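Side-chain contact in Cbm77-rfpl (Ruminococcus flavefaciens, PDB 5FU5), which is a carbohydrate-binding module of family 77 from a cellulosomal protein and probably binds plant cell-wall glycans: residues K47-T50 against A51-I54. Residues are numbered along the deposited sequence; the frame is centred on the assembly and turned at random.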
loop_
_atom_site.group_PDB
_atom_site.type_symbol
_atom_site.label_atom_id
_atom_site.label_comp_id
_atom_site.label_asym_id
_atom_site.label_seq_id
_atom_site.Cartn_x
_atom_site.Cartn_y
_atom_site.Cartn_z
ATOM N N LYS A 47 -1.059 -7.586 7.629
ATOM C CA LYS A 47 -2.121 -8.539 7.272
ATOM C C LYS A 47 -3.345 -7.727 6.855
ATOM O O LYS A 47 -3.696 -6.752 7.516
ATOM C CB LYS A 47 -2.438 -9.451 8.447
ATOM C CG LYS A 47 -1.259 -10.325 8.910
ATOM C CD LYS A 47 -1.617 -11.280 10.049
ATOM C CE LYS A 47 -1.872 -10.575 11.346
ATOM N NZ LYS A 47 -2.070 -11.494 12.512
ATOM N N MET A 48 -3.984 -8.114 5.740
ATOM C CA MET A 48 -5.219 -7.422 5.344
ATOM C C MET A 48 -6.386 -8.093 6.034
ATOM O O MET A 48 -6.868 -9.109 5.574
ATOM C CB MET A 48 -5.377 -7.351 3.841
ATOM C CG MET A 48 -4.201 -6.711 3.142
ATOM S SD MET A 48 -4.100 -4.907 3.214
ATOM C CE MET A 48 -4.380 -4.449 4.893
ATOM N N GLU A 49 -6.791 -7.533 7.178
ATOM C CA GLU A 49 -7.853 -8.110 7.995
ATOM C C GLU A 49 -9.075 -7.208 8.023
ATOM O O GLU A 49 -9.051 -6.054 7.567
ATOM C CB GLU A 49 -7.350 -8.358 9.419
ATOM C CG GLU A 49 -6.096 -9.249 9.515
ATOM C CD GLU A 49 -5.484 -9.268 10.904
ATOM O OE1 GLU A 49 -4.835 -8.289 11.253
ATOM O OE2 GLU A 49 -5.643 -10.235 11.646
ATOM N N THR A 50 -10.152 -7.738 8.609
ATOM C CA THR A 50 -11.413 -6.994 8.612
ATOM C C THR A 50 -11.299 -5.572 9.136
ATOM O O THR A 50 -11.871 -4.655 8.572
ATOM C CB THR A 50 -12.486 -7.768 9.403
ATOM O OG1 THR A 50 -12.455 -9.140 8.987
ATOM C CG2 THR A 50 -13.850 -7.210 9.153
ATOM N N ALA A 51 -10.517 -5.395 10.202
ATOM C CA ALA A 51 -10.433 -4.108 10.883
ATOM C C ALA A 51 -9.270 -3.247 10.396
ATOM O O ALA A 51 -9.021 -2.152 10.922
ATOM C CB ALA A 51 -10.328 -4.351 12.372
ATOM N N THR A 52 -8.583 -3.696 9.357
ATOM C CA THR A 52 -7.361 -2.998 8.902
ATOM C C THR A 52 -7.694 -1.783 8.069
ATOM O O THR A 52 -8.598 -1.811 7.188
ATOM C CB THR A 52 -6.503 -3.957 8.066
ATOM O OG1 THR A 52 -6.272 -5.135 8.819
ATOM C CG2 THR A 52 -5.212 -3.348 7.635
ATOM N N SER A 53 -6.949 -0.693 8.288
ATOM C CA SER A 53 -7.094 0.496 7.448
ATOM C C SER A 53 -5.821 1.282 7.362
ATOM O O SER A 53 -4.993 1.289 8.310
ATOM C CB SER A 53 -8.215 1.411 7.906
ATOM O OG SER A 53 -7.899 2.008 9.145
ATOM N N ILE A 54 -5.615 1.858 6.206
ATOM C CA ILE A 54 -4.499 2.801 5.987
ATOM C C ILE A 54 -5.119 4.058 5.394
ATOM O O ILE A 54 -5.768 3.992 4.312
ATOM C CB ILE A 54 -3.458 2.239 5.025
ATOM C CG1 ILE A 54 -2.901 0.913 5.529
ATOM C CG2 ILE A 54 -2.360 3.253 4.807
ATOM C CD1 ILE A 54 -2.409 0.047 4.417
HETATM O O HOH W 1 -3.980 -5.984 10.033
HETATM O O HOH W 2 -10.440 -3.455 6.318
#
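Thr52 turns its side chain back onto Glu49, and two hydrogen bonds join the pair. The backbone N of Glu49 donates to OG1 of Thr52 over 3.0 Å, at an N-H...O angle of 149°. In return the N of Thr52 reaches O of Glu49 at 3.0 Å, from above the carbonyl plane. This second bond closes a type I beta turn, Glu49 to Thr52, in the loop that links strands 40-47 and 53-58, both of which pair with strand 23-29. With chi1 at -54°, OG1 lies beside its own backbone N and faces Glu49. The bent Met48 side chain crosses that of Thr52 at about a right angle, but how closely their methyl groups meet is doubtful. A water accepts from OG1 of Thr52 at 2.7 Å and donates to O of Lys47 and, at 2.7 Å, to OE1 of Glu49. Asn27 on strand 23-29 also hydrogen-bonds OE1 through ND2, giving this oxygen a second partner. A valine in place of Thr52 would probably leave the Glu49 N-H without its acceptor and this water without its donor. The threonine hydroxyl thus serves both as acceptor for the turn backbone and as donor to the water that bridges to O of Lys47 and the Glu49 carboxylate.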